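Local coordinates for protein inulin fructotransferase (Bacillus sp. snu-7, PDB 2INV) that converts inulin, by intramolecular fructosyl transfer, into a cyclic difructose dianhydride, using a right-handed parallel beta-helix that assembles as a trimer, at residues 242-247 with 255-260; 278-283 with 289-294; 209-212 with 217-220; 294-299 with 317-322; 327-332 with 353-358. One frame throughout, in Å; residues are numbered along the deposited sequence.

Contact 1: residues 242-247 with 255-260. With 2PO (phosphonate), chain H.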
# COMPACT_ATOMS: atom_id res chain seq x y z
N LEU A 242 -3.62 -14.81 4.00
CA LEU A 242 -3.78 -13.46 4.52
C LEU A 242 -2.47 -12.68 4.43
O LEU A 242 -1.42 -13.18 4.83
CB LEU A 242 -4.25 -13.49 5.98
CG LEU A 242 -4.53 -12.15 6.69
CD1 LEU A 242 -5.56 -11.35 5.92
CD2 LEU A 242 -5.02 -12.41 8.11
N LEU A 243 -2.55 -11.48 3.88
CA LEU A 243 -1.39 -10.61 3.74
C LEU A 243 -1.68 -9.41 4.62
O LEU A 243 -2.69 -8.73 4.46
CB LEU A 243 -1.24 -10.14 2.30
CG LEU A 243 0.14 -10.18 1.64
CD1 LEU A 243 0.13 -9.25 0.44
CD2 LEU A 243 1.22 -9.75 2.62
N VAL A 244 -0.79 -9.16 5.57
CA VAL A 244 -0.95 -8.02 6.45
C VAL A 244 0.36 -7.28 6.27
O VAL A 244 1.43 -7.78 6.63
CB VAL A 244 -1.21 -8.48 7.88
CG1 VAL A 244 -1.40 -7.29 8.80
CG2 VAL A 244 -2.46 -9.36 7.90
N THR A 245 0.26 -6.08 5.70
CA THR A 245 1.45 -5.31 5.38
C THR A 245 1.24 -3.79 5.43
O THR A 245 0.15 -3.29 5.17
CB THR A 245 1.88 -5.70 3.96
OG1 THR A 245 1.08 -5.04 2.77
CG2 THR A 245 2.12 -7.13 3.68
N GLY A 246 2.32 -3.08 5.74
CA GLY A 246 2.28 -1.62 5.79
C GLY A 246 1.23 -1.00 6.70
O GLY A 246 0.71 0.07 6.41
N ASN A 247 0.91 -1.67 7.80
CA ASN A 247 -0.06 -1.14 8.73
C ASN A 247 0.68 -0.53 9.91
O ASN A 247 1.76 -1.00 10.27
CB ASN A 247 -0.99 -2.25 9.24
CG ASN A 247 -1.83 -2.84 8.14
OD1 ASN A 247 -2.83 -2.25 7.70
ND2 ASN A 247 -1.44 -4.02 7.68
N SER A 255 -4.04 -7.42 22.07
CA SER A 255 -3.06 -7.89 21.09
C SER A 255 -3.16 -6.93 19.92
O SER A 255 -4.12 -6.16 19.82
CB SER A 255 -3.40 -9.32 20.64
OG SER A 255 -4.67 -9.36 20.01
N LEU A 256 -2.16 -6.95 19.04
CA LEU A 256 -2.18 -6.07 17.88
C LEU A 256 -2.49 -6.90 16.65
O LEU A 256 -3.20 -6.47 15.74
CB LEU A 256 -0.84 -5.34 17.72
CG LEU A 256 -0.48 -4.34 18.82
CD1 LEU A 256 0.84 -3.67 18.47
CD2 LEU A 256 -1.58 -3.30 18.99
N ILE A 257 -1.94 -8.11 16.62
CA ILE A 257 -2.19 -9.03 15.52
C ILE A 257 -2.40 -10.39 16.15
O ILE A 257 -1.52 -10.92 16.84
CB ILE A 257 -1.03 -9.08 14.53
CG1 ILE A 257 -0.95 -7.74 13.79
CG2 ILE A 257 -1.24 -10.22 13.53
CD1 ILE A 257 0.23 -7.61 12.87
N GLU A 258 -3.57 -10.95 15.90
CA GLU A 258 -3.92 -12.22 16.51
C GLU A 258 -4.57 -13.19 15.54
O GLU A 258 -5.70 -12.99 15.09
CB GLU A 258 -4.85 -11.94 17.69
CG GLU A 258 -5.04 -13.09 18.63
CD GLU A 258 -5.97 -12.72 19.75
OE1 GLU A 258 -5.78 -11.62 20.33
OE2 GLU A 258 -6.89 -13.51 20.07
N PHE A 259 -3.83 -14.25 15.23
CA PHE A 259 -4.29 -15.29 14.32
C PHE A 259 -4.63 -16.56 15.09
O PHE A 259 -3.86 -16.98 15.95
CB PHE A 259 -3.17 -15.71 13.35
CG PHE A 259 -2.78 -14.67 12.33
CD1 PHE A 259 -3.51 -13.51 12.16
CD2 PHE A 259 -1.69 -14.92 11.49
CE1 PHE A 259 -3.16 -12.59 11.16
CE2 PHE A 259 -1.34 -14.02 10.50
CZ PHE A 259 -2.08 -12.85 10.33
N THR A 260 -5.78 -17.16 14.84
CA THR A 260 -6.03 -18.43 15.48
C THR A 260 -6.23 -19.43 14.35
O THR A 260 -7.13 -19.29 13.53
CB THR A 260 -7.23 -18.47 16.46
OG1 THR A 260 -7.49 -19.85 16.81
CG2 THR A 260 -8.47 -17.87 15.85
P 2PO H . 3.33 -2.19 1.24
O1P 2PO H . 3.23 -2.52 -0.30
O2P 2PO H . 1.98 -2.71 1.91
O3P 2PO H . 3.73 -0.80 1.60
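T245 OG1, in the residue after the V244 that packs on I257 and F259, donates to phosphonate O2P at 2.6 Å. The T245 hydroxyls of the second and third subunits also bind this anion, so it is gripped where three chains meet. A chi1 of 79° puts OG1 between the backbone N and the carbonyl carbon of T245, and the hydroxyl leaves the strand on the side facing the other subunits. Between the two segments the side chains meet through apolar atoms alone. L242, its CG anti to N (chi1 -178°), carries CD2 to the F259 ring and touches CE1 at 3.6 Å and CZ at 3.7 Å. V244 splits its two methyls. V244 CG2 comes to the ring edge, near its plane, 4.3 Å from F259 CZ. V244 CG1 meets the tip of I257, 4.4 Å from I257 CD1. On the far side of 255-260, S255 OG donates to E258 OE1 on its anti lone pair, and E258 OE2 forms a salt bridge with R254. N247 is linked to the asparagines of the coils on either side: its OD1 accepts from N223 N, and N270 OD1 accepts from its N. Strand 243-245 lies between parallel neighbours 219-221 and 266-268, and strand 258-260 between 232-240 and 280-283; the contact fills the interior between these two faces, with A236 and V267 packed against the F259 ring.

Contact 2: residues 278-283 with 289-294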
# COMPACT_ATOMS: atom_id res chain seq x y z
N GLY A 278 2.15 -10.17 24.49
CA GLY A 278 1.41 -10.75 23.38
C GLY A 278 0.81 -9.80 22.35
O GLY A 278 -0.39 -9.85 22.07
N MSE A 279 1.64 -8.94 21.77
CA MSE A 279 1.19 -7.98 20.76
C MSE A 279 0.92 -8.71 19.45
O MSE A 279 0.01 -8.35 18.69
CB MSE A 279 2.27 -6.90 20.55
CG MSE A 279 2.27 -5.81 21.60
SE MSE A 279 3.97 -4.95 21.86
CE MSE A 279 4.93 -6.34 22.80
N LEU A 280 1.71 -9.75 19.20
CA LEU A 280 1.61 -10.55 17.98
C LEU A 280 1.38 -11.99 18.44
O LEU A 280 2.28 -12.62 18.99
CB LEU A 280 2.92 -10.47 17.19
CG LEU A 280 2.54 -10.69 15.59
CD1 LEU A 280 3.65 -10.04 14.80
CD2 LEU A 280 2.36 -12.16 15.42
N ARG A 281 0.18 -12.52 18.19
CA ARG A 281 -0.13 -13.88 18.63
C ARG A 281 -0.51 -14.89 17.55
O ARG A 281 -1.37 -14.64 16.71
CB ARG A 281 -1.25 -13.85 19.67
CG ARG A 281 -0.95 -12.97 20.88
CD ARG A 281 -2.05 -13.13 21.92
NE ARG A 281 -2.19 -11.93 22.75
CZ ARG A 281 -3.07 -11.81 23.74
NH1 ARG A 281 -3.88 -12.82 24.03
NH2 ARG A 281 -3.13 -10.69 24.45
N LEU A 282 0.14 -16.05 17.60
CA LEU A 282 -0.13 -17.15 16.68
C LEU A 282 -0.58 -18.29 17.58
O LEU A 282 0.22 -19.01 18.19
CB LEU A 282 1.12 -17.53 15.87
CG LEU A 282 0.96 -17.20 14.38
CD1 LEU A 282 0.70 -15.72 14.20
CD2 LEU A 282 2.21 -17.63 13.62
N LEU A 283 -1.89 -18.42 17.67
CA LEU A 283 -2.56 -19.39 18.53
C LEU A 283 -3.27 -20.55 17.85
O LEU A 283 -3.55 -20.53 16.66
CB LEU A 283 -3.59 -18.65 19.38
CG LEU A 283 -3.12 -17.32 19.95
CD1 LEU A 283 -4.28 -16.54 20.53
CD2 LEU A 283 -2.07 -17.60 20.99
N ASN A 289 3.52 -19.68 8.59
CA ASN A 289 3.32 -18.25 8.42
C ASN A 289 4.62 -17.47 8.46
O ASN A 289 5.58 -17.86 9.14
CB ASN A 289 2.36 -17.72 9.49
CG ASN A 289 1.05 -18.46 9.49
OD1 ASN A 289 0.19 -18.24 8.63
ND2 ASN A 289 0.88 -19.37 10.44
N LEU A 290 4.64 -16.37 7.72
CA LEU A 290 5.80 -15.50 7.63
C LEU A 290 5.59 -14.20 8.39
O LEU A 290 4.68 -13.42 8.07
CB LEU A 290 6.11 -15.22 6.16
CG LEU A 290 7.25 -14.27 5.81
CD1 LEU A 290 8.58 -14.86 6.26
CD2 LEU A 290 7.25 -14.05 4.30
N ILE A 291 6.42 -13.98 9.41
CA ILE A 291 6.36 -12.77 10.22
C ILE A 291 7.75 -12.18 10.05
O ILE A 291 8.70 -12.60 10.70
CB ILE A 291 6.15 -13.12 11.70
CG1 ILE A 291 5.04 -14.16 11.82
CG2 ILE A 291 5.79 -11.86 12.48
CD1 ILE A 291 3.68 -13.65 11.43
N THR A 292 7.86 -11.18 9.18
CA THR A 292 9.16 -10.61 8.91
C THR A 292 9.14 -9.12 8.59
O THR A 292 8.10 -8.58 8.22
CB THR A 292 9.79 -11.37 7.73
OG1 THR A 292 11.18 -11.05 7.62
CG2 THR A 292 9.08 -11.02 6.43
N ALA A 293 10.30 -8.49 8.75
CA ALA A 293 10.44 -7.06 8.46
C ALA A 293 9.45 -6.17 9.21
O ALA A 293 8.96 -5.18 8.66
CB ALA A 293 10.30 -6.83 6.96
N ASN A 294 9.18 -6.50 10.47
CA ASN A 294 8.25 -5.72 11.28
C ASN A 294 8.99 -5.05 12.44
O ASN A 294 9.96 -5.59 12.96
CB ASN A 294 7.16 -6.61 11.89
CG ASN A 294 6.31 -7.29 10.84
OD1 ASN A 294 5.50 -6.65 10.16
ND2 ASN A 294 6.49 -8.59 10.69
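N289 reaches L282 first with CB, 4.1 Å from L282 CD2. With chi1 at -56°, CG stands anti to the carbonyl carbon, and the amide beyond it crosses the leucine obliquely. Its ND2 lies 3.9 Å from the same CD2 methyl while making a weak bond to C262 O, and OD1 accepts from C265 N. Backbone groups outside the contact thus hold the amide, and the leucine methyl packs against it. One inward position further along the strand, I291 and L280 slide past each other in opposite directions, I291 CG2 touching L280 CD1 at 3.6 Å. On the outer side of 278-283, R281 folds back on its own chain: NE donates to G278 O at 2.8 Å, nearly straight (173°), G278 O lying in the guanidinium plane and being met on a lone pair. R281 NH2 adds a bond to R254 O in the preceding coil. T292 OG1, on the outward side of 289-294, is hydrogen-bonded to S330 O and to D331 OD2 of the second subunit. The polar groups are therefore sorted by place: amides bind main-chain atoms at the turns, the arginine and threonine bond on the sides turned away from the interior, T292 at a subunit interface, and the space between strands 280-283 and 285-299 is filled by methyl packing, with the N289 amide at one end, a fit of shapes without directional bonds between the segments.

Contact 3: residues 209-212 with 217-220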
# COMPACT_ATOMS: atom_id res chain seq x y z
N VAL A 209 -10.48 -4.78 13.67
CA VAL A 209 -10.84 -5.65 12.55
C VAL A 209 -10.88 -7.12 12.95
O VAL A 209 -9.89 -7.69 13.40
CB VAL A 209 -9.87 -5.48 11.36
CG1 VAL A 209 -10.26 -6.45 10.24
CG2 VAL A 209 -9.92 -4.05 10.85
N GLU A 210 -12.05 -7.72 12.76
CA GLU A 210 -12.27 -9.12 13.11
C GLU A 210 -12.67 -10.00 11.92
O GLU A 210 -13.81 -9.95 11.45
CB GLU A 210 -13.36 -9.21 14.19
CG GLU A 210 -12.96 -8.60 15.52
CD GLU A 210 -14.12 -8.52 16.50
OE1 GLU A 210 -14.73 -7.43 16.61
OE2 GLU A 210 -14.44 -9.55 17.15
N LEU A 211 -11.72 -10.80 11.45
CA LEU A 211 -11.95 -11.70 10.32
C LEU A 211 -12.20 -13.09 10.90
O LEU A 211 -11.28 -13.89 11.09
CB LEU A 211 -10.74 -11.71 9.41
CG LEU A 211 -10.26 -10.29 9.12
CD1 LEU A 211 -8.98 -10.32 8.30
CD2 LEU A 211 -11.36 -9.52 8.41
N THR A 212 -13.47 -13.35 11.20
CA THR A 212 -13.90 -14.59 11.81
C THR A 212 -14.34 -15.68 10.84
O THR A 212 -14.36 -15.48 9.63
CB THR A 212 -15.05 -14.29 12.78
OG1 THR A 212 -16.12 -13.68 12.06
CG2 THR A 212 -14.57 -13.33 13.86
N ALA A 217 -7.23 -15.52 0.66
CA ALA A 217 -6.53 -14.43 -0.01
C ALA A 217 -7.09 -13.04 0.30
O ALA A 217 -7.57 -12.34 -0.59
CB ALA A 217 -6.53 -14.66 -1.50
N THR A 218 -6.98 -12.65 1.56
CA THR A 218 -7.45 -11.36 2.01
C THR A 218 -6.24 -10.45 2.20
O THR A 218 -5.14 -10.93 2.45
CB THR A 218 -8.22 -11.51 3.34
OG1 THR A 218 -9.40 -12.29 3.11
CG2 THR A 218 -8.60 -10.15 3.90
N ILE A 219 -6.45 -9.15 2.06
CA ILE A 219 -5.38 -8.18 2.23
C ILE A 219 -5.79 -7.11 3.22
O ILE A 219 -6.87 -6.53 3.11
CB ILE A 219 -5.02 -7.47 0.90
CG1 ILE A 219 -4.46 -8.46 -0.11
CG2 ILE A 219 -4.01 -6.36 1.18
CD1 ILE A 219 -4.19 -7.85 -1.47
N VAL A 220 -4.91 -6.87 4.19
CA VAL A 220 -5.14 -5.85 5.20
C VAL A 220 -3.85 -5.05 5.24
O VAL A 220 -2.87 -5.47 5.84
CB VAL A 220 -5.41 -6.48 6.58
CG1 VAL A 220 -5.68 -5.39 7.61
CG2 VAL A 220 -6.61 -7.42 6.51
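Flat groups play no part where L211 meets V220 and T218: the three side chains that touch are branched and aliphatic at the point of contact, without a ring, amide or carboxylate face between them. L211 and V220 reach toward each other tip to tip, L211 CD1 standing 4.2 Å from V220 CG2. The leucine is well extended for this, since its chi2 of 176° sets CD1 anti to CA and the chain runs on into the interior. In V220, CG1 is anti to the backbone N (chi1 -179°), which leaves CG2 as the methyl turned to L211. The same leucine methyl, L211 CD1, lies 4.4 Å from T218 CG2, a looser approach, so CD1 is shared by two residues on the opposite segment. T218 divides its branches: the methyl joins the apolar cluster, whereas OG1 is hydrogen-bonded to Q216 O, close to the turn. L195 packs on both L211 and T218, and L242 of the following coil covers T218 and V220. Between the segments 98 Å² is buried; other coils and the second subunit pack around them. The T218 side chain lies about 8 Å from a bound fructose, and Q216 belongs to a glycan pocket, consistent with the cluster lying behind a sugar-binding surface. Inward aliphatic residues from two faces of one coil, meeting across the interior, are typical of parallel beta-helices, here right-handed.

Contact 4: residues 294-299 with 317-322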
# COMPACT_ATOMS: atom_id res chain seq x y z
N ASN A 294 9.18 -6.50 10.47
CA ASN A 294 8.25 -5.72 11.28
C ASN A 294 8.99 -5.05 12.44
O ASN A 294 9.96 -5.59 12.96
CB ASN A 294 7.16 -6.61 11.89
CG ASN A 294 6.31 -7.29 10.84
OD1 ASN A 294 5.50 -6.65 10.16
ND2 ASN A 294 6.49 -8.59 10.69
N HIS A 295 8.52 -3.87 12.83
CA HIS A 295 9.12 -3.20 13.98
C HIS A 295 8.18 -3.45 15.13
O HIS A 295 7.02 -3.02 15.12
CB HIS A 295 9.27 -1.70 13.76
CG HIS A 295 10.16 -1.04 14.76
ND1 HIS A 295 9.80 -0.84 16.08
CD2 HIS A 295 11.38 -0.47 14.63
CE1 HIS A 295 10.74 -0.17 16.70
NE2 HIS A 295 11.72 0.07 15.84
N ILE A 296 8.69 -4.14 16.14
CA ILE A 296 7.89 -4.51 17.30
C ILE A 296 8.39 -3.82 18.56
O ILE A 296 9.43 -4.16 19.11
CB ILE A 296 7.92 -6.03 17.45
CG1 ILE A 296 7.60 -6.65 16.09
CG2 ILE A 296 6.92 -6.49 18.50
CD1 ILE A 296 7.93 -8.11 15.97
N ARG A 297 7.63 -2.82 19.00
CA ARG A 297 7.97 -2.04 20.18
C ARG A 297 7.00 -2.22 21.33
O ARG A 297 5.81 -1.90 21.23
CB ARG A 297 8.09 -0.56 19.80
CG ARG A 297 7.61 0.42 20.87
CD ARG A 297 8.44 0.32 22.13
NE ARG A 297 8.93 1.63 22.56
CZ ARG A 297 10.07 1.81 23.22
NH1 ARG A 297 10.84 0.77 23.52
NH2 ARG A 297 10.46 3.04 23.56
N ARG A 298 7.53 -2.74 22.42
CA ARG A 298 6.76 -2.96 23.63
C ARG A 298 7.23 -1.94 24.66
O ARG A 298 8.44 -1.72 24.81
CB ARG A 298 7.02 -4.38 24.14
CG ARG A 298 6.55 -4.64 25.57
CD ARG A 298 5.05 -4.46 25.70
NE ARG A 298 4.70 -3.88 26.98
CZ ARG A 298 4.80 -4.50 28.15
NH1 ARG A 298 5.25 -5.75 28.21
NH2 ARG A 298 4.46 -3.87 29.26
N THR A 299 6.28 -1.30 25.34
CA THR A 299 6.64 -0.32 26.35
C THR A 299 5.47 -0.20 27.31
O THR A 299 4.50 -0.96 27.22
CB THR A 299 7.00 1.05 25.73
OG1 THR A 299 7.64 1.87 26.72
CG2 THR A 299 5.74 1.75 25.24
N TYR A 317 4.82 -14.45 28.55
CA TYR A 317 3.94 -14.83 27.45
C TYR A 317 4.71 -14.50 26.17
O TYR A 317 4.58 -15.19 25.15
CB TYR A 317 2.64 -14.01 27.47
CG TYR A 317 1.58 -14.46 26.49
CD1 TYR A 317 0.78 -15.57 26.76
CD2 TYR A 317 1.36 -13.77 25.29
CE1 TYR A 317 -0.22 -15.98 25.87
CE2 TYR A 317 0.36 -14.18 24.39
CZ TYR A 317 -0.43 -15.29 24.69
OH TYR A 317 -1.42 -15.68 23.82
N GLY A 318 5.50 -13.42 26.24
CA GLY A 318 6.28 -13.00 25.10
C GLY A 318 5.58 -11.91 24.30
O GLY A 318 4.35 -11.90 24.21
N VAL A 319 6.35 -10.99 23.73
CA VAL A 319 5.78 -9.92 22.92
C VAL A 319 5.23 -10.60 21.67
O VAL A 319 4.22 -10.17 21.10
CB VAL A 319 6.84 -8.89 22.49
CG1 VAL A 319 7.67 -8.48 23.70
CG2 VAL A 319 7.74 -9.47 21.42
N VAL A 320 5.91 -11.66 21.25
CA VAL A 320 5.51 -12.44 20.10
C VAL A 320 5.34 -13.86 20.59
O VAL A 320 6.29 -14.50 21.05
CB VAL A 320 6.55 -12.38 18.97
CG1 VAL A 320 6.20 -13.39 17.88
CG2 VAL A 320 6.59 -10.97 18.38
N HIS A 321 4.11 -14.35 20.46
CA HIS A 321 3.74 -15.67 20.92
C HIS A 321 3.38 -16.60 19.75
O HIS A 321 2.45 -16.32 18.99
CB HIS A 321 2.57 -15.50 21.88
CG HIS A 321 2.20 -16.74 22.62
ND1 HIS A 321 1.48 -17.77 22.05
CD2 HIS A 321 2.42 -17.10 23.91
CE1 HIS A 321 1.28 -18.71 22.96
NE2 HIS A 321 1.84 -18.33 24.09
N ILE A 322 4.13 -17.69 19.62
CA ILE A 322 3.90 -18.64 18.53
C ILE A 322 3.57 -20.06 18.99
O ILE A 322 4.32 -20.68 19.75
CB ILE A 322 5.13 -18.74 17.62
CG1 ILE A 322 5.60 -17.33 17.22
CG2 ILE A 322 4.79 -19.54 16.37
CD1 ILE A 322 4.64 -16.57 16.35
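I296 packs on V319 and V320 at the closely fitted end of this contact. Its CD1 meets V320 CG2 at 4.0 Å, the two side chains crossing at about a right angle, and its CG2 lies 4.3 Å from V319 CG2. The other V319 methyl, CG1, is 4.2 Å from R298 CB, so this valine sits between isoleucine and arginine. F334 of strand 328-337 covers both valines. Beyond CB the character changes. The R298 chain bends at chi2 (62°) and chi3 and returns to its own backbone, where NE donates to T299 O at 2.9 Å, with an N-H...O angle of 154°. The donor stands 38° above the carbonyl plane, off the lone-pair direction, and NH1 makes a salt bridge to D315. The outer flank of 317-322 is partly exposed and takes no part in the contact; there H321 CD2 lies over the centre of the Y317 ring, 3.3 Å above its plane. The R298 side chain, about 11 Å from a bound fructose, therefore serves two environments: its first carbon extends the apolar core, while its guanidinium is probably balanced in charge by D315 and is tethered to T299 O.

Contact 5: residues 327-332 with 353-358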
# COMPACT_ATOMS: atom_id res chain seq x y z
N ASN A 327 6.65 -21.84 11.16
CA ASN A 327 6.52 -20.40 11.00
C ASN A 327 7.92 -19.78 10.96
O ASN A 327 8.84 -20.28 11.61
CB ASN A 327 5.70 -19.82 12.16
CG ASN A 327 4.29 -20.37 12.20
OD1 ASN A 327 3.47 -20.10 11.32
ND2 ASN A 327 3.99 -21.14 13.24
N LEU A 328 8.07 -18.70 10.20
CA LEU A 328 9.36 -18.02 10.09
C LEU A 328 9.30 -16.59 10.61
O LEU A 328 8.81 -15.68 9.93
CB LEU A 328 9.84 -17.99 8.63
CG LEU A 328 11.11 -17.17 8.37
CD1 LEU A 328 12.29 -17.79 9.11
CD2 LEU A 328 11.39 -17.12 6.88
N ILE A 329 9.81 -16.40 11.83
CA ILE A 329 9.85 -15.09 12.45
C ILE A 329 11.26 -14.56 12.25
O ILE A 329 12.19 -14.97 12.96
CB ILE A 329 9.53 -15.18 13.96
CG1 ILE A 329 8.21 -15.93 14.17
CG2 ILE A 329 9.45 -13.80 14.57
CD1 ILE A 329 8.35 -17.43 14.28
N SER A 330 11.43 -13.64 11.30
CA SER A 330 12.75 -13.11 11.02
C SER A 330 12.79 -11.65 10.62
O SER A 330 11.75 -11.02 10.39
CB SER A 330 13.39 -13.94 9.90
OG SER A 330 12.56 -13.92 8.75
N ASP A 331 14.01 -11.13 10.53
CA ASP A 331 14.24 -9.75 10.14
C ASP A 331 13.29 -8.76 10.82
O ASP A 331 12.75 -7.87 10.18
CB ASP A 331 14.11 -9.64 8.62
CG ASP A 331 14.61 -8.32 8.10
OD1 ASP A 331 15.65 -7.85 8.58
OD2 ASP A 331 13.96 -7.77 7.18
N ASN A 332 13.10 -8.93 12.13
CA ASN A 332 12.24 -8.06 12.93
C ASN A 332 13.09 -7.28 13.93
O ASN A 332 14.13 -7.77 14.37
CB ASN A 332 11.21 -8.89 13.71
CG ASN A 332 10.24 -9.63 12.81
OD1 ASN A 332 9.52 -9.02 12.01
ND2 ASN A 332 10.20 -10.96 12.94
N ILE A 353 10.60 -13.32 22.09
CA ILE A 353 9.93 -14.32 21.26
C ILE A 353 9.76 -15.65 21.98
O ILE A 353 10.72 -16.27 22.44
CB ILE A 353 10.69 -14.55 19.94
CG1 ILE A 353 10.67 -13.27 19.12
CG2 ILE A 353 10.06 -15.69 19.16
CD1 ILE A 353 11.56 -13.29 17.90
N LEU A 354 8.51 -16.09 22.09
CA LEU A 354 8.20 -17.36 22.73
C LEU A 354 7.56 -18.32 21.75
O LEU A 354 6.54 -18.03 21.12
CB LEU A 354 7.25 -17.17 23.93
CG LEU A 354 6.74 -18.49 24.52
CD1 LEU A 354 7.91 -19.28 25.10
CD2 LEU A 354 5.71 -18.20 25.59
N ILE A 355 8.19 -19.48 21.64
CA ILE A 355 7.72 -20.54 20.78
C ILE A 355 7.08 -21.53 21.76
O ILE A 355 7.73 -22.42 22.29
CB ILE A 355 8.93 -21.13 20.00
CG1 ILE A 355 9.67 -19.98 19.29
CG2 ILE A 355 8.48 -22.15 18.98
CD1 ILE A 355 8.82 -19.21 18.28
N ALA A 356 5.79 -21.30 22.01
CA ALA A 356 4.97 -22.06 22.94
C ALA A 356 4.88 -23.55 22.70
O ALA A 356 4.83 -24.35 23.63
CB ALA A 356 3.56 -21.47 22.97
N GLY A 357 4.84 -23.92 21.43
CA GLY A 357 4.76 -25.32 21.08
C GLY A 357 4.82 -25.37 19.58
O GLY A 357 4.63 -24.36 18.90
N GLY A 358 5.10 -26.54 19.04
CA GLY A 358 5.17 -26.61 17.60
C GLY A 358 6.46 -27.19 17.11
O GLY A 358 7.47 -27.31 17.82
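In this coil of the right-handed parallel beta-helix, I329 faces I353 and I355 across the interior, joining strand 328-337 to strand 351-357, which lies within the beta-helix repeat of inulin fructotransferases. I329 and I353 slide past each other in opposite directions. The I329 methyl that meets I353 is CG2, placed anti to the backbone N by a chi1 of -54°, and I353 CD1 lies 4.0 Å from it. V363 and N366 of the next coil cover I353. The chain turns a corner at D331, beyond which N332 bonds to neighbouring coils: OD1 accepts from N294 N, and ND2 donates to I291 O and N366 OD1. N327 does similar work at the other end, with OD1 accepting from N289 N and ND2 giving to C286 O. The outer side of 327-332 looks to the other subunits, and S330 OG bonds to D331 of the second subunit. Inside, the second branch of I329 completes the contact: the tip of this branch, I329 CD1, approaches I355 CD1 at 4.4 Å.

In the fold
Along the chain the contacts come in the order 3, 1, 2, 4, 5, each closing before the next opens; none nests in or crosses another, though contacts 2 and 4 share N294. Contact 3 closes a link of four residues, contacts 1 and 2 links of seven and five, and contacts 4 and 5 longer excursions of 17 and 20. Successive coils are tied by parallel pairing: strand 219-221 with 243-245 joins contacts 3 and 1, 258-260 with 280-283 joins 1 and 2, 280-283 with 320-323 joins 2 and 4, and 320-323 with 351-357 joins 4 and 5. Strands 285-299 and 328-337 also bring contact 2 beside contact 5, their centres about 7 Å apart.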